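PDB 3FG2: putative rubredoxin reductase from Rhodopseudomonas palustris, which probably passes electrons from NADH through its bound FAD to a ferredoxin that serves the CYP199A2 system. Local coordinates for residues A[12-17]-A[65-70]; A[153-158]-A[199-204]. One frame throughout, in Å; residues are numbered along the deposited sequence.

Interaction 1 of 2, residues A[12-17]-A[65-70]. With FAD (flavin-adenine dinucleotide), chain B.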
ATOM      1  N   ALA A  12      -4.908  -7.297  -5.689  1.00 22.80           N
ATOM      2  CA  ALA A  12      -6.072  -7.102  -6.557  1.00 23.69           C
ATOM      3  C   ALA A  12      -6.214  -8.153  -7.672  1.00 25.03           C
ATOM      4  O   ALA A  12      -7.311  -8.667  -7.915  1.00 23.38           O
ATOM      5  CB  ALA A  12      -6.039  -5.699  -7.164  1.00 20.83           C
ATOM      6  N   GLY A  13      -5.111  -8.459  -8.350  1.00 25.42           N
ATOM      7  CA  GLY A  13      -5.156  -9.432  -9.425  1.00 26.61           C
ATOM      8  C   GLY A  13      -5.623 -10.794  -8.952  1.00 28.01           C
ATOM      9  O   GLY A  13      -6.497 -11.416  -9.561  1.00 28.68           O
ATOM     10  N   PHE A  14      -5.034 -11.260  -7.858  1.00 28.16           N
ATOM     11  CA  PHE A  14      -5.388 -12.550  -7.288  1.00 29.15           C
ATOM     12  C   PHE A  14      -6.839 -12.572  -6.801  1.00 29.64           C
ATOM     13  O   PHE A  14      -7.573 -13.529  -7.051  1.00 28.60           O
ATOM     14  CB  PHE A  14      -4.453 -12.873  -6.122  1.00 29.12           C
ATOM     15  CG  PHE A  14      -4.896 -14.045  -5.300  1.00 28.92           C
ATOM     16  CD1 PHE A  14      -4.768 -15.337  -5.783  1.00 29.14           C
ATOM     17  CD2 PHE A  14      -5.461 -13.849  -4.041  1.00 30.29           C
ATOM     18  CE1 PHE A  14      -5.197 -16.427  -5.022  1.00 30.67           C
ATOM     19  CE2 PHE A  14      -5.895 -14.930  -3.272  1.00 30.71           C
ATOM     20  CZ  PHE A  14      -5.762 -16.222  -3.763  1.00 30.53           C
ATOM     21  N   GLN A  15      -7.247 -11.512  -6.108  1.00 28.73           N
ATOM     22  CA  GLN A  15      -8.602 -11.424  -5.574  1.00 28.60           C
ATOM     23  C   GLN A  15      -9.698 -11.404  -6.632  1.00 28.75           C
ATOM     24  O   GLN A  15     -10.734 -12.047  -6.460  1.00 30.25           O
ATOM     25  CB  GLN A  15      -8.742 -10.192  -4.678  1.00 28.54           C
ATOM     26  CG  GLN A  15     -10.058 -10.145  -3.917  1.00 30.51           C
ATOM     27  CD  GLN A  15     -10.244 -11.345  -3.002  1.00 33.94           C
ATOM     28  OE1 GLN A  15     -11.241 -12.072  -3.098  1.00 33.57           O
ATOM     29  NE2 GLN A  15      -9.282 -11.560  -2.105  1.00 33.09           N
ATOM     30  N   VAL A  16      -9.497 -10.670  -7.720  1.00 28.75           N
ATOM     31  CA  VAL A  16     -10.520 -10.629  -8.757  1.00 28.39           C
ATOM     32  C   VAL A  16     -10.652 -12.013  -9.401  1.00 28.88           C
ATOM     33  O   VAL A  16     -11.750 -12.450  -9.740  1.00 27.66           O
ATOM     34  CB  VAL A  16     -10.202  -9.578  -9.839  1.00 27.72           C
ATOM     35  CG1 VAL A  16      -8.974  -9.980 -10.621  1.00 28.37           C
ATOM     36  CG2 VAL A  16     -11.391  -9.417 -10.762  1.00 27.28           C
ATOM     37  N   ALA A  17      -9.531 -12.708  -9.554  1.00 29.85           N
ATOM     38  CA  ALA A  17      -9.558 -14.043 -10.136  1.00 29.76           C
ATOM     39  C   ALA A  17     -10.411 -14.940  -9.244  1.00 29.41           C
ATOM     40  O   ALA A  17     -11.353 -15.590  -9.701  1.00 29.00           O
ATOM     41  CB  ALA A  17      -8.139 -14.605 -10.238  1.00 27.78           C
ATOM     42  N   LYS A  65      -1.383 -25.678  -6.226  1.00 50.60           N
ATOM     43  CA  LYS A  65      -2.525 -26.523  -6.570  1.00 50.32           C
ATOM     44  C   LYS A  65      -3.859 -25.771  -6.612  1.00 49.53           C
ATOM     45  O   LYS A  65      -4.800 -26.196  -7.287  1.00 49.24           O
ATOM     46  CB  LYS A  65      -2.634 -27.680  -5.572  1.00 50.72           C
ATOM     47  CG  LYS A  65      -3.829 -28.585  -5.814  1.00 52.92           C
ATOM     48  CD  LYS A  65      -3.870 -29.735  -4.825  1.00 53.42           C
ATOM     49  CE  LYS A  65      -5.037 -30.656  -5.124  1.00 53.76           C
ATOM     50  NZ  LYS A  65      -4.980 -31.179  -6.519  1.00 53.86           N
ATOM     51  N   PHE A  66      -3.938 -24.660  -5.887  1.00 47.63           N
ATOM     52  CA  PHE A  66      -5.158 -23.864  -5.837  1.00 46.24           C
ATOM     53  C   PHE A  66      -5.614 -23.362  -7.202  1.00 45.88           C
ATOM     54  O   PHE A  66      -6.782 -23.498  -7.566  1.00 45.09           O
ATOM     55  CB  PHE A  66      -4.961 -22.658  -4.917  1.00 45.06           C
ATOM     56  CG  PHE A  66      -6.131 -21.711  -4.903  1.00 44.29           C
ATOM     57  CD1 PHE A  66      -7.284 -22.017  -4.186  1.00 43.71           C
ATOM     58  CD2 PHE A  66      -6.083 -20.519  -5.618  1.00 42.90           C
ATOM     59  CE1 PHE A  66      -8.374 -21.147  -4.181  1.00 43.26           C
ATOM     60  CE2 PHE A  66      -7.169 -19.643  -5.621  1.00 43.61           C
ATOM     61  CZ  PHE A  66      -8.317 -19.958  -4.900  1.00 42.75           C
ATOM     62  N   PHE A  67      -4.691 -22.768  -7.948  1.00 45.51           N
ATOM     63  CA  PHE A  67      -5.012 -22.215  -9.258  1.00 46.80           C
ATOM     64  C   PHE A  67      -5.516 -23.253 -10.255  1.00 47.85           C
ATOM     65  O   PHE A  67      -6.312 -22.937 -11.143  1.00 46.68           O
ATOM     66  CB  PHE A  67      -3.794 -21.476  -9.820  1.00 45.37           C
ATOM     67  CG  PHE A  67      -3.297 -20.384  -8.921  1.00 43.63           C
ATOM     68  CD1 PHE A  67      -2.457 -20.674  -7.850  1.00 43.60           C
ATOM     69  CD2 PHE A  67      -3.732 -19.074  -9.095  1.00 43.03           C
ATOM     70  CE1 PHE A  67      -2.059 -19.677  -6.962  1.00 43.31           C
ATOM     71  CE2 PHE A  67      -3.343 -18.067  -8.213  1.00 43.40           C
ATOM     72  CZ  PHE A  67      -2.505 -18.370  -7.143  1.00 42.72           C
ATOM     73  N   GLN A  68      -5.056 -24.491 -10.095  1.00 49.33           N
ATOM     74  CA  GLN A  68      -5.459 -25.579 -10.975  1.00 50.62           C
ATOM     75  C   GLN A  68      -6.890 -25.995 -10.629  1.00 50.51           C
ATOM     76  O   GLN A  68      -7.751 -26.094 -11.505  1.00 50.32           O
ATOM     77  CB  GLN A  68      -4.502 -26.760 -10.801  1.00 52.46           C
ATOM     78  CG  GLN A  68      -3.033 -26.338 -10.787  1.00 56.72           C
ATOM     79  CD  GLN A  68      -2.072 -27.509 -10.649  1.00 59.03           C
ATOM     80  OE1 GLN A  68      -2.259 -28.384  -9.799  1.00 60.39           O
ATOM     81  NE2 GLN A  68      -1.029 -27.522 -11.476  1.00 58.47           N
ATOM     82  N   ASP A  69      -7.140 -26.213  -9.341  1.00 49.24           N
ATOM     83  CA  ASP A  69      -8.459 -26.608  -8.865  1.00 47.36           C
ATOM     84  C   ASP A  69      -9.505 -25.534  -9.161  1.00 46.93           C
ATOM     85  O   ASP A  69     -10.697 -25.828  -9.274  1.00 45.67           O
ATOM     86  CB  ASP A  69      -8.420 -26.853  -7.356  1.00 47.48           C
ATOM     87  CG  ASP A  69      -7.403 -27.902  -6.957  1.00 48.44           C
ATOM     88  OD1 ASP A  69      -7.237 -28.136  -5.739  1.00 49.04           O
ATOM     89  OD2 ASP A  69      -6.772 -28.494  -7.858  1.00 49.18           O
ATOM     90  N   GLN A  70      -9.052 -24.290  -9.284  1.00 46.17           N
ATOM     91  CA  GLN A  70      -9.952 -23.169  -9.533  1.00 44.69           C
ATOM     92  C   GLN A  70     -10.093 -22.790 -11.001  1.00 43.59           C
ATOM     93  O   GLN A  70     -10.865 -21.890 -11.342  1.00 42.51           O
ATOM     94  CB  GLN A  70      -9.484 -21.946  -8.743  1.00 44.24           C
ATOM     95  CG  GLN A  70      -9.484 -22.132  -7.235  1.00 42.56           C
ATOM     96  CD  GLN A  70     -10.853 -22.480  -6.694  1.00 41.27           C
ATOM     97  OE1 GLN A  70     -11.866 -21.984  -7.184  1.00 40.05           O
ATOM     98  NE2 GLN A  70     -10.890 -23.323  -5.667  1.00 40.46           N
TER
HETATM   99  PA  FAD B 449       0.371  -5.184  -6.061  1.00 26.04           P
HETATM  100  O1A FAD B 449       1.570  -4.306  -6.083  1.00 24.05           O
HETATM  101  O2A FAD B 449       0.156  -6.051  -5.044  1.00 25.47           O
HETATM  102  O5B FAD B 449       0.695  -6.096  -7.256  1.00 24.90           O
HETATM  103  C5B FAD B 449       0.966  -5.623  -8.613  1.00 25.89           C
HETATM  104  C4B FAD B 449       1.521  -6.866  -9.343  1.00 25.82           C
HETATM  105  O4B FAD B 449       1.393  -6.609 -10.793  1.00 24.46           O
HETATM  106  C3B FAD B 449       3.013  -7.167  -9.107  1.00 27.30           C
HETATM  107  O3B FAD B 449       3.341  -8.487  -8.809  1.00 30.34           O
HETATM  108  C2B FAD B 449       3.646  -6.571 -10.333  1.00 27.08           C
HETATM  109  O2B FAD B 449       4.932  -7.048 -10.585  1.00 27.50           O
HETATM  110  C1B FAD B 449       2.672  -7.004 -11.387  1.00 27.42           C
HETATM  111  N9A FAD B 449       2.686  -6.276 -12.658  1.00 28.16           N
HETATM  112  C8A FAD B 449       2.911  -4.935 -12.842  1.00 28.21           C
HETATM  113  N7A FAD B 449       2.866  -4.573 -14.118  1.00 29.32           N
HETATM  114  C5A FAD B 449       2.599  -5.722 -14.805  1.00 29.92           C
HETATM  115  C6A FAD B 449       2.429  -5.990 -16.251  1.00 31.86           C
HETATM  116  N6A FAD B 449       2.518  -5.077 -17.190  1.00 33.57           N
HETATM  117  N1A FAD B 449       2.162  -7.307 -16.567  1.00 32.68           N
HETATM  118  C2A FAD B 449       2.060  -8.295 -15.617  1.00 32.09           C
HETATM  119  N3A FAD B 449       2.202  -8.134 -14.280  1.00 31.63           N
HETATM  120  C4A FAD B 449       2.472  -6.826 -13.920  1.00 29.84           C
HETATM  121  N1  FAD B 449      -1.540  -2.196   2.805  1.00 20.90           N
HETATM  122  C2  FAD B 449      -2.269  -2.336   3.912  1.00 21.55           C
HETATM  123  O2  FAD B 449      -3.442  -2.111   3.917  1.00 21.84           O
HETATM  124  N3  FAD B 449      -1.694  -2.766   5.153  1.00 21.24           N
HETATM  125  C4  FAD B 449      -0.346  -3.063   5.260  1.00 23.27           C
HETATM  126  O4  FAD B 449       0.106  -3.431   6.329  1.00 25.16           O
HETATM  127  C4X FAD B 449       0.462  -2.918   4.053  1.00 22.39           C
HETATM  128  N5  FAD B 449       1.786  -3.204   4.094  1.00 22.12           N
HETATM  129  C5X FAD B 449       2.523  -3.066   2.931  1.00 20.30           C
HETATM  130  C6  FAD B 449       3.909  -3.384   2.990  1.00 19.35           C
HETATM  131  C7  FAD B 449       4.724  -3.284   1.881  1.00 18.35           C
HETATM  132  C7M FAD B 449       6.194  -3.634   1.997  1.00 18.38           C
HETATM  133  C8  FAD B 449       4.160  -2.838   0.601  1.00 18.14           C
HETATM  134  C8M FAD B 449       4.991  -2.708  -0.656  1.00 13.57           C
HETATM  135  C9  FAD B 449       2.788  -2.515   0.532  1.00 17.70           C
HETATM  136  C9A FAD B 449       1.967  -2.628   1.680  1.00 20.48           C
HETATM  137  N10 FAD B 449       0.541  -2.327   1.677  1.00 21.33           N
HETATM  138  C10 FAD B 449      -0.203  -2.466   2.815  1.00 20.51           C
HETATM  139  C1' FAD B 449      -0.055  -1.881   0.393  1.00 18.76           C
HETATM  140  C2' FAD B 449      -0.609  -3.103  -0.402  1.00 20.47           C
HETATM  141  O2' FAD B 449       0.438  -4.034  -0.564  1.00 21.53           O
HETATM  142  C3' FAD B 449      -1.116  -2.598  -1.737  1.00 19.73           C
HETATM  143  O3' FAD B 449      -2.185  -1.682  -1.526  1.00 19.89           O
HETATM  144  C4' FAD B 449      -1.606  -3.765  -2.578  1.00 21.07           C
HETATM  145  O4' FAD B 449      -0.532  -4.716  -2.800  1.00 19.28           O
HETATM  146  C5' FAD B 449      -2.095  -3.229  -3.901  1.00 21.06           C
HETATM  147  O5' FAD B 449      -2.554  -4.472  -4.761  1.00 21.57           O
HETATM  148  P   FAD B 449      -2.358  -4.449  -6.250  1.00 24.67           P
HETATM  149  O1P FAD B 449      -2.964  -5.818  -6.670  1.00 26.46           O
HETATM  150  O2P FAD B 449      -2.912  -3.339  -6.885  1.00 25.23           O
HETATM  151  O3P FAD B 449      -0.929  -4.425  -6.576  1.00 26.60           O
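F14 reaches out from its helix and sets one rim of its phenyl ring against two aromatic side chains of helix 64-69. Its CE1 lies 3.8 Å from CE2 of F66, the two side chains running slantwise to each other. With F67 the side chains cross at about a right angle: CE2 of F67 comes to the edge of the F14 ring, near its plane, 3.9 Å from CD1 of F14. The F14 torsion carries the ring away from the backbone N (chi1 169°), out to the 65-70 segment. CD2 of F66 sits over the centre of one F67 face, while CG of Q70 covers part of one F66 face. An alanine in place of F14 is likely to leave the rims of F66 and F67 without their aromatic partner on helix 11-22 and open a gap between the two helices. Two residues earlier, A12 N donates a short but bent hydrogen bond (2.6 Å, 140° at the hydrogen) to O1P of the FAD pyrophosphate. F61 stacks on F14, and R62 makes a cation-pi contact with F66. Helix 11-22 rests through V16 and A17 on strand 4-7, A12 and V16 touch helix 293-306, and A17 and F67 both meet I72 of strand 72-75.

Interaction 2 of 2, residues A[153-158]-A[199-204]. With FAD (flavin-adenine dinucleotide), chain B.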
ATOM      1  N   ILE A 153       5.959   2.100   5.503  1.00 23.05           N
ATOM      2  CA  ILE A 153       6.977   1.100   5.234  1.00 22.46           C
ATOM      3  C   ILE A 153       8.329   1.451   5.839  1.00 21.19           C
ATOM      4  O   ILE A 153       8.951   0.625   6.499  1.00 22.31           O
ATOM      5  CB  ILE A 153       7.119   0.874   3.719  1.00 22.46           C
ATOM      6  CG1 ILE A 153       5.775   0.407   3.157  1.00 22.15           C
ATOM      7  CG2 ILE A 153       8.211  -0.169   3.441  1.00 23.20           C
ATOM      8  CD1 ILE A 153       5.730   0.301   1.657  1.00 21.73           C
ATOM      9  N   GLY A 154       8.778   2.679   5.620  1.00 20.66           N
ATOM     10  CA  GLY A 154      10.055   3.093   6.162  1.00 16.90           C
ATOM     11  C   GLY A 154      10.170   2.903   7.663  1.00 17.78           C
ATOM     12  O   GLY A 154      11.209   2.451   8.153  1.00 16.16           O
ATOM     13  N   LEU A 155       9.115   3.244   8.402  1.00 17.73           N
ATOM     14  CA  LEU A 155       9.141   3.118   9.855  1.00 17.49           C
ATOM     15  C   LEU A 155       8.996   1.676  10.309  1.00 18.99           C
ATOM     16  O   LEU A 155       9.613   1.266  11.293  1.00 18.40           O
ATOM     17  CB  LEU A 155       8.052   3.985  10.488  1.00 18.36           C
ATOM     18  CG  LEU A 155       8.240   5.502  10.287  1.00 20.06           C
ATOM     19  CD1 LEU A 155       7.108   6.263  10.966  1.00 17.76           C
ATOM     20  CD2 LEU A 155       9.579   5.941  10.867  1.00 17.71           C
ATOM     21  N   GLU A 156       8.179   0.902   9.601  1.00 18.67           N
ATOM     22  CA  GLU A 156       8.008  -0.492   9.958  1.00 18.78           C
ATOM     23  C   GLU A 156       9.381  -1.150   9.825  1.00 19.59           C
ATOM     24  O   GLU A 156       9.761  -1.983  10.646  1.00 18.46           O
ATOM     25  CB  GLU A 156       6.980  -1.159   9.036  1.00 20.93           C
ATOM     26  CG  GLU A 156       5.592  -0.522   9.123  1.00 23.25           C
ATOM     27  CD  GLU A 156       4.523  -1.266   8.335  1.00 25.51           C
ATOM     28  OE1 GLU A 156       4.870  -2.026   7.404  1.00 26.21           O
ATOM     29  OE2 GLU A 156       3.326  -1.078   8.644  1.00 28.19           O
ATOM     30  N   PHE A 157      10.136  -0.748   8.805  1.00 18.56           N
ATOM     31  CA  PHE A 157      11.474  -1.290   8.592  1.00 19.12           C
ATOM     32  C   PHE A 157      12.431  -0.779   9.663  1.00 20.11           C
ATOM     33  O   PHE A 157      13.139  -1.556  10.303  1.00 21.93           O
ATOM     34  CB  PHE A 157      12.024  -0.889   7.217  1.00 16.86           C
ATOM     35  CG  PHE A 157      13.506  -1.111   7.082  1.00 17.35           C
ATOM     36  CD1 PHE A 157      14.022  -2.396   6.945  1.00 16.41           C
ATOM     37  CD2 PHE A 157      14.394  -0.038   7.173  1.00 16.36           C
ATOM     38  CE1 PHE A 157      15.396  -2.612   6.906  1.00 15.76           C
ATOM     39  CE2 PHE A 157      15.769  -0.241   7.137  1.00 13.46           C
ATOM     40  CZ  PHE A 157      16.274  -1.533   7.005  1.00 13.85           C
ATOM     41  N   ALA A 158      12.446   0.535   9.854  1.00 19.17           N
ATOM     42  CA  ALA A 158      13.332   1.156  10.829  1.00 19.98           C
ATOM     43  C   ALA A 158      13.304   0.506  12.209  1.00 19.69           C
ATOM     44  O   ALA A 158      14.346   0.308  12.827  1.00 20.32           O
ATOM     45  CB  ALA A 158      13.008   2.628  10.954  1.00 20.36           C
ATOM     46  N   ILE A 199      16.293   5.444  17.525  1.00 25.64           N
ATOM     47  CA  ILE A 199      16.290   5.808  16.115  1.00 24.72           C
ATOM     48  C   ILE A 199      16.365   7.332  16.048  1.00 27.17           C
ATOM     49  O   ILE A 199      15.590   8.025  16.706  1.00 27.69           O
ATOM     50  CB  ILE A 199      15.010   5.303  15.433  1.00 22.67           C
ATOM     51  CG1 ILE A 199      15.015   3.767  15.434  1.00 21.04           C
ATOM     52  CG2 ILE A 199      14.895   5.889  14.037  1.00 19.68           C
ATOM     53  CD1 ILE A 199      13.707   3.119  15.002  1.00 21.16           C
ATOM     54  N   ARG A 200      17.311   7.853  15.272  1.00 27.18           N
ATOM     55  CA  ARG A 200      17.476   9.297  15.160  1.00 29.05           C
ATOM     56  C   ARG A 200      16.640   9.828  13.999  1.00 27.35           C
ATOM     57  O   ARG A 200      16.894   9.490  12.840  1.00 27.12           O
ATOM     58  CB  ARG A 200      18.950   9.656  14.915  1.00 33.27           C
ATOM     59  CG  ARG A 200      19.980   8.729  15.564  1.00 38.63           C
ATOM     60  CD  ARG A 200      20.276   9.104  16.992  1.00 41.29           C
ATOM     61  NE  ARG A 200      20.870  10.434  17.078  1.00 46.34           N
ATOM     62  CZ  ARG A 200      21.246  11.014  18.214  1.00 47.22           C
ATOM     63  NH1 ARG A 200      21.095  10.381  19.371  1.00 47.74           N
ATOM     64  NH2 ARG A 200      21.760  12.237  18.195  1.00 47.59           N
ATOM     65  N   MET A 201      15.647  10.657  14.315  1.00 26.09           N
ATOM     66  CA  MET A 201      14.777  11.246  13.304  1.00 24.91           C
ATOM     67  C   MET A 201      15.315  12.590  12.808  1.00 23.92           C
ATOM     68  O   MET A 201      15.790  13.405  13.598  1.00 25.23           O
ATOM     69  CB  MET A 201      13.373  11.444  13.879  1.00 25.28           C
ATOM     70  CG  MET A 201      12.310  10.647  13.152  1.00 29.83           C
ATOM     71  SD  MET A 201      12.608   8.856  13.236  1.00 30.00           S
ATOM     72  CE  MET A 201      10.920   8.250  13.332  1.00 29.52           C
ATOM     73  N   HIS A 202      15.235  12.817  11.500  1.00 21.97           N
ATOM     74  CA  HIS A 202      15.696  14.066  10.896  1.00 20.82           C
ATOM     75  C   HIS A 202      14.588  14.637  10.014  1.00 20.46           C
ATOM     76  O   HIS A 202      14.191  14.017   9.023  1.00 20.39           O
ATOM     77  CB  HIS A 202      16.931  13.802  10.045  1.00 22.29           C
ATOM     78  CG  HIS A 202      18.056  13.171  10.802  1.00 24.37           C
ATOM     79  ND1 HIS A 202      18.960  13.905  11.541  1.00 23.72           N
ATOM     80  CD2 HIS A 202      18.415  11.874  10.945  1.00 23.47           C
ATOM     81  CE1 HIS A 202      19.832  13.085  12.102  1.00 23.90           C
ATOM     82  NE2 HIS A 202      19.524  11.848  11.757  1.00 24.60           N
ATOM     83  N   TYR A 203      14.093  15.817  10.370  1.00 17.98           N
ATOM     84  CA  TYR A 203      13.021  16.445   9.608  1.00 19.77           C
ATOM     85  C   TYR A 203      13.460  17.650   8.786  1.00 19.62           C
ATOM     86  O   TYR A 203      14.520  18.223   9.023  1.00 19.18           O
ATOM     87  CB  TYR A 203      11.890  16.871  10.549  1.00 18.57           C
ATOM     88  CG  TYR A 203      11.317  15.733  11.348  1.00 19.53           C
ATOM     89  CD1 TYR A 203      11.643  15.563  12.694  1.00 20.36           C
ATOM     90  CD2 TYR A 203      10.464  14.805  10.752  1.00 17.96           C
ATOM     91  CE1 TYR A 203      11.131  14.489  13.429  1.00 18.39           C
ATOM     92  CE2 TYR A 203       9.955  13.738  11.468  1.00 19.58           C
ATOM     93  CZ  TYR A 203      10.287  13.583  12.804  1.00 20.50           C
ATOM     94  OH  TYR A 203       9.765  12.524  13.505  1.00 18.34           O
ATOM     95  N   GLY A 204      12.622  18.023   7.821  1.00 19.73           N
ATOM     96  CA  GLY A 204      12.897  19.173   6.982  1.00 18.78           C
ATOM     97  C   GLY A 204      14.076  19.058   6.042  1.00 19.56           C
ATOM     98  O   GLY A 204      14.605  20.079   5.598  1.00 19.84           O
TER
HETATM   99  PA  FAD B 449       0.371  -5.184  -6.061  1.00 26.04           P
HETATM  100  O1A FAD B 449       1.570  -4.306  -6.083  1.00 24.05           O
HETATM  101  O2A FAD B 449       0.156  -6.051  -5.044  1.00 25.47           O
HETATM  102  O5B FAD B 449       0.695  -6.096  -7.256  1.00 24.90           O
HETATM  103  C5B FAD B 449       0.966  -5.623  -8.613  1.00 25.89           C
HETATM  104  C4B FAD B 449       1.521  -6.866  -9.343  1.00 25.82           C
HETATM  105  O4B FAD B 449       1.393  -6.609 -10.793  1.00 24.46           O
HETATM  106  C3B FAD B 449       3.013  -7.167  -9.107  1.00 27.30           C
HETATM  107  O3B FAD B 449       3.341  -8.487  -8.809  1.00 30.34           O
HETATM  108  C2B FAD B 449       3.646  -6.571 -10.333  1.00 27.08           C
HETATM  109  O2B FAD B 449       4.932  -7.048 -10.585  1.00 27.50           O
HETATM  110  C1B FAD B 449       2.672  -7.004 -11.387  1.00 27.42           C
HETATM  111  N9A FAD B 449       2.686  -6.276 -12.658  1.00 28.16           N
HETATM  112  C8A FAD B 449       2.911  -4.935 -12.842  1.00 28.21           C
HETATM  113  N7A FAD B 449       2.866  -4.573 -14.118  1.00 29.32           N
HETATM  114  C5A FAD B 449       2.599  -5.722 -14.805  1.00 29.92           C
HETATM  115  C6A FAD B 449       2.429  -5.990 -16.251  1.00 31.86           C
HETATM  116  N6A FAD B 449       2.518  -5.077 -17.190  1.00 33.57           N
HETATM  117  N1A FAD B 449       2.162  -7.307 -16.567  1.00 32.68           N
HETATM  118  C2A FAD B 449       2.060  -8.295 -15.617  1.00 32.09           C
HETATM  119  N3A FAD B 449       2.202  -8.134 -14.280  1.00 31.63           N
HETATM  120  C4A FAD B 449       2.472  -6.826 -13.920  1.00 29.84           C
HETATM  121  N1  FAD B 449      -1.540  -2.196   2.805  1.00 20.90           N
HETATM  122  C2  FAD B 449      -2.269  -2.336   3.912  1.00 21.55           C
HETATM  123  O2  FAD B 449      -3.442  -2.111   3.917  1.00 21.84           O
HETATM  124  N3  FAD B 449      -1.694  -2.766   5.153  1.00 21.24           N
HETATM  125  C4  FAD B 449      -0.346  -3.063   5.260  1.00 23.27           C
HETATM  126  O4  FAD B 449       0.106  -3.431   6.329  1.00 25.16           O
HETATM  127  C4X FAD B 449       0.462  -2.918   4.053  1.00 22.39           C
HETATM  128  N5  FAD B 449       1.786  -3.204   4.094  1.00 22.12           N
HETATM  129  C5X FAD B 449       2.523  -3.066   2.931  1.00 20.30           C
HETATM  130  C6  FAD B 449       3.909  -3.384   2.990  1.00 19.35           C
HETATM  131  C7  FAD B 449       4.724  -3.284   1.881  1.00 18.35           C
HETATM  132  C7M FAD B 449       6.194  -3.634   1.997  1.00 18.38           C
HETATM  133  C8  FAD B 449       4.160  -2.838   0.601  1.00 18.14           C
HETATM  134  C8M FAD B 449       4.991  -2.708  -0.656  1.00 13.57           C
HETATM  135  C9  FAD B 449       2.788  -2.515   0.532  1.00 17.70           C
HETATM  136  C9A FAD B 449       1.967  -2.628   1.680  1.00 20.48           C
HETATM  137  N10 FAD B 449       0.541  -2.327   1.677  1.00 21.33           N
HETATM  138  C10 FAD B 449      -0.203  -2.466   2.815  1.00 20.51           C
HETATM  139  C1' FAD B 449      -0.055  -1.881   0.393  1.00 18.76           C
HETATM  140  C2' FAD B 449      -0.609  -3.103  -0.402  1.00 20.47           C
HETATM  141  O2' FAD B 449       0.438  -4.034  -0.564  1.00 21.53           O
HETATM  142  C3' FAD B 449      -1.116  -2.598  -1.737  1.00 19.73           C
HETATM  143  O3' FAD B 449      -2.185  -1.682  -1.526  1.00 19.89           O
HETATM  144  C4' FAD B 449      -1.606  -3.765  -2.578  1.00 21.07           C
HETATM  145  O4' FAD B 449      -0.532  -4.716  -2.800  1.00 19.28           O
HETATM  146  C5' FAD B 449      -2.095  -3.229  -3.901  1.00 21.06           C
HETATM  147  O5' FAD B 449      -2.554  -4.472  -4.761  1.00 21.57           O
HETATM  148  P   FAD B 449      -2.358  -4.449  -6.250  1.00 24.67           P
HETATM  149  O1P FAD B 449      -2.964  -5.818  -6.670  1.00 26.46           O
HETATM  150  O2P FAD B 449      -2.912  -3.339  -6.885  1.00 25.23           O
HETATM  151  O3P FAD B 449      -0.929  -4.425  -6.576  1.00 26.60           O
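This is a small apolar contact between a helix and a strand at the edge of a parallel sheet: helix 152-163 packs beside strand 200-202, one of the two outermost strands, next to 167-171. Two separate pairs carry it. In the first, the methyl CE of M201 meets CD2 of L155 at 3.6 Å, with the side chains crossing at about a right angle. M201 gets there by bending twice, at chi2 (61°) and chi3 (145°), which brings its methyl end to the leucine although its CB does not point at the helix. In the second, I199 and A158 point toward each other, and CD1 of I199 sits 4.1 Å from CB of A158. The same methyl lies 3.6 Å from the carbonyl O of A158, so it packs against the helix backbone as well as the alanine side chain. Around both pairs, H194 of helix 184-196 touches L155, I199 and M201, and V170 of strand 167-171 lies against I199 and M201. Nearer the start of the helix, I153 turns to the cofactor, its CD1 3.7 Å from C8 of the flavin. E156 also faces that way, in a salt bridge with K47, an FAD-binding residue. G154 fits the last glycine of a GxGxxG pattern at the strand-turn-helix after 144-148, consistent with the second Rossmann-type domain of this reductase family, the one that in relatives binds NAD(P)H.

How the interactions relate
From the N terminus, the chain makes strand 4-7 and helix 11-22, then runs through strand 29-32 and a long loop before interaction 1 closes that excursion with helix 64-69, which leads into edge strand 72-75. The chain continues through strands 101-104 and 144-148 into helix 152-163, where interaction 2 opens; it closes at strand 200-202, after strand 167-171 and helix 184-196. The two loops follow in series, neither nested nor crossed. Their centres lie about 36 Å apart: interaction 1 joins two helices beside the sheet of strands 4-7 and 72-75, interaction 2 a helix and an edge strand of the other parallel sheet. Both touch the same FAD.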